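Local coordinates for polysaccharide biosynthesis protein CapD (Bacillus thuringiensis HD-771, PDB 6BWC) that probably catalyses an early NADP-dependent step on UDP-N-acetylglucosamine in CMP-pseudaminic acid biosynthesis, as a member of the short-chain dehydrogenase family, at residues 191-196 / 258-263; 239-244 / 322-327. The protein carries 2 engineered substitutions. All coordinates share one frame; numbering follows the deposited sequence.

Contact 1: 191-196 / 258-263; sequences QKITVT and IKIEEI. With UD1 (uridine-diphosphate-N-acetylglucosamine), chain O.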
# COMPACT_ATOMS: atom_id res chain seq x y z
N GLN C 191 0.64 1.63 -49.05
CA GLN C 191 1.63 1.64 -50.15
C GLN C 191 2.76 2.66 -49.96
O GLN C 191 3.13 3.40 -50.87
CB GLN C 191 0.94 1.82 -51.51
CG GLN C 191 -0.17 0.82 -51.79
CD GLN C 191 -1.48 1.14 -51.06
OE1 GLN C 191 -2.10 0.27 -50.45
NE2 GLN C 191 -1.89 2.41 -51.11
N LYS C 192 3.31 2.68 -48.74
CA LYS C 192 4.43 3.53 -48.37
C LYS C 192 4.93 3.11 -47.00
O LYS C 192 4.12 2.88 -46.11
CB LYS C 192 4.04 5.01 -48.34
CG LYS C 192 2.82 5.39 -47.48
CD LYS C 192 2.95 6.80 -46.90
CE LYS C 192 2.84 7.90 -47.96
NZ LYS C 192 3.37 9.20 -47.47
N ILE C 193 6.24 2.98 -46.83
CA ILE C 193 6.78 2.66 -45.49
C ILE C 193 7.25 3.93 -44.77
O ILE C 193 7.50 4.98 -45.39
CB ILE C 193 7.90 1.58 -45.49
CG1 ILE C 193 9.02 1.90 -46.50
CG2 ILE C 193 7.31 0.19 -45.76
CD1 ILE C 193 10.31 1.16 -46.22
N THR C 194 7.35 3.81 -43.45
CA THR C 194 7.88 4.85 -42.57
C THR C 194 9.29 4.47 -42.11
O THR C 194 9.48 3.51 -41.36
CB THR C 194 6.98 5.03 -41.34
OG1 THR C 194 5.80 5.74 -41.73
CG2 THR C 194 7.68 5.81 -40.25
N VAL C 195 10.26 5.27 -42.53
CA VAL C 195 11.66 4.97 -42.30
C VAL C 195 12.21 5.95 -41.27
O VAL C 195 12.11 7.16 -41.43
CB VAL C 195 12.39 4.99 -43.66
CG1 VAL C 195 13.76 5.66 -43.59
CG2 VAL C 195 12.47 3.57 -44.22
N THR C 196 12.75 5.43 -40.18
CA THR C 196 13.36 6.26 -39.14
C THR C 196 14.67 6.84 -39.70
O THR C 196 14.77 8.05 -39.93
CB THR C 196 13.64 5.46 -37.82
OG1 THR C 196 14.34 4.24 -38.12
CG2 THR C 196 12.31 5.15 -37.06
N ILE C 258 6.47 2.50 -54.60
CA ILE C 258 5.75 2.66 -53.34
C ILE C 258 6.62 3.62 -52.52
O ILE C 258 7.86 3.55 -52.60
CB ILE C 258 5.70 1.26 -52.64
CG1 ILE C 258 4.41 0.50 -52.98
CG2 ILE C 258 5.94 1.31 -51.12
CD1 ILE C 258 4.67 -0.79 -53.71
N LYS C 259 6.00 4.51 -51.74
CA LYS C 259 6.75 5.63 -51.12
C LYS C 259 7.57 5.27 -49.89
O LYS C 259 7.25 4.33 -49.16
CB LYS C 259 5.83 6.82 -50.81
CG LYS C 259 5.57 7.67 -52.04
CD LYS C 259 4.19 8.32 -52.04
CE LYS C 259 3.52 8.16 -53.41
NZ LYS C 259 2.33 9.04 -53.56
N ILE C 260 8.63 6.04 -49.68
CA ILE C 260 9.54 5.87 -48.56
C ILE C 260 9.64 7.21 -47.82
O ILE C 260 10.37 8.10 -48.26
CB ILE C 260 10.93 5.39 -49.06
CG1 ILE C 260 10.79 4.02 -49.77
CG2 ILE C 260 11.95 5.34 -47.92
CD1 ILE C 260 12.02 3.57 -50.55
N GLU C 261 8.91 7.38 -46.71
CA GLU C 261 8.93 8.67 -45.97
C GLU C 261 9.88 8.67 -44.74
O GLU C 261 9.81 7.80 -43.87
CB GLU C 261 7.51 9.12 -45.59
CG GLU C 261 7.07 8.98 -44.14
CD GLU C 261 5.74 9.63 -43.92
OE1 GLU C 261 4.72 8.95 -44.10
OE2 GLU C 261 5.69 10.84 -43.65
N GLU C 262 10.78 9.66 -44.69
CA GLU C 262 11.75 9.77 -43.61
C GLU C 262 11.00 10.37 -42.42
O GLU C 262 10.50 11.50 -42.49
CB GLU C 262 12.95 10.66 -43.99
CG GLU C 262 14.32 10.21 -43.47
CD GLU C 262 15.23 9.70 -44.58
OE1 GLU C 262 16.33 10.27 -44.74
OE2 GLU C 262 14.82 8.77 -45.31
N ILE C 263 10.89 9.58 -41.36
CA ILE C 263 10.30 10.01 -40.09
C ILE C 263 11.38 10.60 -39.19
O ILE C 263 11.08 11.45 -38.37
CB ILE C 263 9.54 8.81 -39.40
CG1 ILE C 263 8.04 9.06 -39.37
CG2 ILE C 263 10.08 8.49 -38.00
CD1 ILE C 263 7.31 8.39 -38.23
C1' UD1 O . 13.54 -4.34 -30.55
C2' UD1 O . 12.79 -4.62 -29.26
C3' UD1 O . 13.56 -4.12 -28.04
C4' UD1 O . 15.02 -4.56 -28.06
C5' UD1 O . 15.66 -4.47 -29.46
C6' UD1 O . 16.98 -5.25 -29.48
C7' UD1 O . 10.41 -4.57 -29.88
C8' UD1 O . 9.19 -3.68 -30.04
N2' UD1 O . 11.47 -4.02 -29.29
O1' UD1 O . 13.78 -2.94 -30.67
O3' UD1 O . 12.89 -4.58 -26.85
O4' UD1 O . 15.79 -3.79 -27.15
O5' UD1 O . 14.79 -4.96 -30.50
O6' UD1 O . 17.97 -4.59 -30.28
O7' UD1 O . 10.40 -5.71 -30.33
N1 UD1 O . 11.87 1.52 -37.67
C2 UD1 O . 11.44 2.22 -38.84
N3 UD1 O . 10.16 2.60 -38.95
C4 UD1 O . 9.26 2.34 -37.98
C5 UD1 O . 9.63 1.67 -36.84
C6 UD1 O . 10.95 1.25 -36.71
O2 UD1 O . 12.22 2.50 -39.76
O4 UD1 O . 8.07 2.69 -38.08
C1B UD1 O . 13.28 1.11 -37.50
C2B UD1 O . 13.91 1.44 -36.15
O2' UD1 O . 14.48 2.74 -36.12
C3B UD1 O . 14.92 0.33 -35.92
C4B UD1 O . 14.29 -0.83 -36.67
O4B UD1 O . 13.33 -0.29 -37.58
O3B UD1 O . 16.21 0.57 -36.50
C5B UD1 O . 13.60 -1.83 -35.75
O5B UD1 O . 12.49 -1.28 -35.01
PA UD1 O . 11.69 -2.35 -34.12
O1A UD1 O . 10.37 -1.81 -33.61
O2A UD1 O . 11.66 -3.72 -34.79
O3A UD1 O . 12.68 -2.76 -32.91
PB UD1 O . 13.82 -2.02 -32.03
O1B UD1 O . 13.32 -0.66 -31.58
O2B UD1 O . 15.22 -2.08 -32.62
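The amide of Ile263 gives a nearly straight hydrogen bond to the carbonyl oxygen of Val195, with Ile263 N at 2.7 Å from Val195 O. The bond lies at the end of a two-stranded parallel sheet in which strands 192-195 and 259-262 run side by side, their directions 23° apart. Ile193 and Val195 both give N-H to, and receive N-H from, residues flanking their bridge partners; Glu261 takes part twice, its N reaching Ile193 O at 3.1 Å and its O receiving Val195 N at 2.9 Å. At the start of the sheet, Gln191 O accepts Lys259 N.

One face carries Lys192, Thr194, Lys259 and Glu261. There the extended chain of Glu261 (chi2 172°) carries CD out from the strand. Its OE1 lies 3.6 Å from Lys192 NZ, a long salt bridge between side chains that cross obliquely, while the Thr194 methyl CG2 lies against CG1 and CD1 of Ile263. Arg53 of the second subunit packs on Thr194 and Ile263. On the opposite face Val195 CG2 meets Ile260 CG2 at 4.1 Å, and Ile193 continues onto helices 179-190 and 236-251.

The edge of strand 192-195 turned from its partner, with Thr196 just after it, helps to form the UDP-N-acetylglucosamine pocket. Their backbone reads the uracil with two nearly straight bonds: the base gives N3-H to Thr194 O at 2.7 Å, and its carbonyl O2 accepts the amide Thr196 N at 3.0 Å.

Contact 2: 239-244 / 322-327; sequences LSEVMI and ISKEEL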
# COMPACT_ATOMS: atom_id res chain seq x y z
N LEU C 239 17.18 -3.83 -45.26
CA LEU C 239 15.87 -4.29 -44.77
C LEU C 239 14.68 -3.61 -45.45
O LEU C 239 13.72 -4.28 -45.86
CB LEU C 239 15.75 -4.13 -43.26
CG LEU C 239 14.38 -4.49 -42.62
CD1 LEU C 239 13.86 -5.86 -43.04
CD2 LEU C 239 14.49 -4.43 -41.11
N SER C 240 14.74 -2.28 -45.55
CA SER C 240 13.64 -1.53 -46.12
C SER C 240 13.50 -1.91 -47.58
O SER C 240 12.39 -2.21 -48.03
CB SER C 240 13.82 -0.03 -45.94
OG SER C 240 15.09 0.38 -46.38
N GLU C 241 14.62 -1.95 -48.31
CA GLU C 241 14.66 -2.42 -49.72
C GLU C 241 14.07 -3.86 -49.91
O GLU C 241 13.05 -4.03 -50.62
CB GLU C 241 16.10 -2.31 -50.28
CG GLU C 241 16.58 -0.88 -50.51
CD GLU C 241 17.99 -0.77 -51.09
OE1 GLU C 241 18.60 -1.80 -51.43
OE2 GLU C 241 18.48 0.37 -51.21
N VAL C 242 14.68 -4.85 -49.24
CA VAL C 242 14.23 -6.25 -49.32
C VAL C 242 12.72 -6.35 -49.06
O VAL C 242 12.02 -7.04 -49.80
CB VAL C 242 15.00 -7.19 -48.35
CG1 VAL C 242 14.30 -8.53 -48.17
CG2 VAL C 242 16.42 -7.44 -48.85
N MET C 243 12.24 -5.65 -48.03
CA MET C 243 10.85 -5.76 -47.60
C MET C 243 9.86 -5.31 -48.69
O MET C 243 8.85 -5.97 -48.92
CB MET C 243 10.62 -4.99 -46.29
CG MET C 243 9.58 -5.60 -45.37
SD MET C 243 10.13 -7.11 -44.56
CE MET C 243 9.08 -8.29 -45.36
N ILE C 244 10.19 -4.20 -49.36
CA ILE C 244 9.34 -3.64 -50.43
C ILE C 244 9.34 -4.55 -51.64
O ILE C 244 8.29 -4.80 -52.22
CB ILE C 244 9.83 -2.25 -50.85
CG1 ILE C 244 9.56 -1.26 -49.72
CG2 ILE C 244 9.13 -1.77 -52.12
CD1 ILE C 244 10.36 0.03 -49.84
N ILE C 322 25.15 -8.97 -42.93
CA ILE C 322 24.85 -9.94 -43.96
C ILE C 322 24.59 -9.13 -45.23
O ILE C 322 24.31 -7.93 -45.15
CB ILE C 322 23.65 -10.83 -43.60
CG1 ILE C 322 22.34 -10.02 -43.48
CG2 ILE C 322 23.93 -11.58 -42.29
CD1 ILE C 322 21.12 -10.86 -43.18
N SER C 323 24.70 -9.77 -46.39
CA SER C 323 24.31 -9.14 -47.65
C SER C 323 22.79 -9.01 -47.71
O SER C 323 22.08 -9.74 -47.01
CB SER C 323 24.80 -9.98 -48.83
OG SER C 323 24.39 -11.33 -48.72
N LYS C 324 22.30 -8.08 -48.54
CA LYS C 324 20.87 -8.04 -48.95
C LYS C 324 20.25 -9.39 -49.22
O LYS C 324 19.15 -9.67 -48.78
CB LYS C 324 20.70 -7.28 -50.27
CG LYS C 324 20.27 -5.84 -50.14
CD LYS C 324 19.61 -5.37 -51.42
CE LYS C 324 18.16 -5.82 -51.46
NZ LYS C 324 17.54 -5.47 -52.76
N GLU C 325 20.97 -10.20 -49.99
CA GLU C 325 20.42 -11.45 -50.50
C GLU C 325 20.29 -12.48 -49.38
O GLU C 325 19.29 -13.21 -49.34
CB GLU C 325 21.27 -11.96 -51.67
CG GLU C 325 20.52 -12.89 -52.63
CD GLU C 325 19.37 -12.21 -53.38
OE1 GLU C 325 19.44 -10.98 -53.63
OE2 GLU C 325 18.38 -12.92 -53.71
N GLU C 326 21.28 -12.54 -48.48
CA GLU C 326 21.18 -13.39 -47.28
C GLU C 326 20.01 -12.97 -46.39
O GLU C 326 19.34 -13.83 -45.80
CB GLU C 326 22.46 -13.38 -46.45
CG GLU C 326 23.61 -14.16 -47.05
CD GLU C 326 24.88 -14.00 -46.24
OE1 GLU C 326 25.66 -13.08 -46.57
OE2 GLU C 326 25.06 -14.78 -45.27
N LEU C 327 19.79 -11.67 -46.28
CA LEU C 327 18.68 -11.16 -45.50
C LEU C 327 17.37 -11.66 -46.07
O LEU C 327 16.60 -12.28 -45.35
CB LEU C 327 18.69 -9.63 -45.50
CG LEU C 327 17.55 -8.90 -44.78
CD1 LEU C 327 17.18 -9.54 -43.43
CD2 LEU C 327 17.96 -7.44 -44.61
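A buried helix-to-helix contact, in which Leu239 and Val242 meet Lys324 and Leu327, joins the early part of helix 236-251 to the first turn of helix 324-333. It is chiefly apolar, and no hydrogen bond passes between the two segments.

Val242 is central. Its branch CG2, anti to its own carbonyl carbon, touches both Lys324 O and the Lys324 methylene CE, each at 3.5 Å, as the valine and lysine side chains slide past each other in opposite directions. A turn further along, Leu327 sets CD2 at 3.8 Å from Leu239 CA and at 4.2 Å from Leu239 CB, so the leucine methyl rests on the helix backbone as much as on the side chain. Ile331 of helix 324-333 extends this apolar seam onto Leu239 and Val242, and Val179 and Ile180 of helix 179-190 also pack on Leu239.

Glu241 crosses Lys324 at about a right angle. Its OE1 lies 3.7 Å from Lys324 CD but 4.0 Å from Lys324 NZ, beyond salt-bridge range; the ammonium is instead paired with Glu245. The two nearby carboxylates would be expected to favour the charged lysine. The Lys324 chain bends at chi3 (82°), which places CE beside Val242 CG2.

At the start of the helix, Ser323 and Glu326 bond reciprocally: Glu326 N gives a weak bond to Ser323 OG, Ser323 N a weak one to Glu326 OE1, and Ser323 OG donates to the anti lone pair of Glu326 OE1 at 3.0 Å. This is the capping box that starts many helices, with Ser323 as N-cap.

Overall arrangement
Following the chain from the N terminus, strand 192-195 comes first, then helix 236-251, strand 259-262 and finally helix 324-333. Contact 1 closes a loop of about 60 residues, and contact 2 opens within it on helix 236-251 but closes well beyond it, so the two loops cross. Helix 236-251 is their common ground: strand 259-262 is the next element after it in the chain, and the small sheet lies against it. Ile193 CD1 packs on Ser240 CB at 3.7 Å and on Ile244, which Ile260 also reaches. Together the crossed contacts tie the C-terminal helix, through helix 236-251, to the sheet that holds the uracil of the sugar nucleotide.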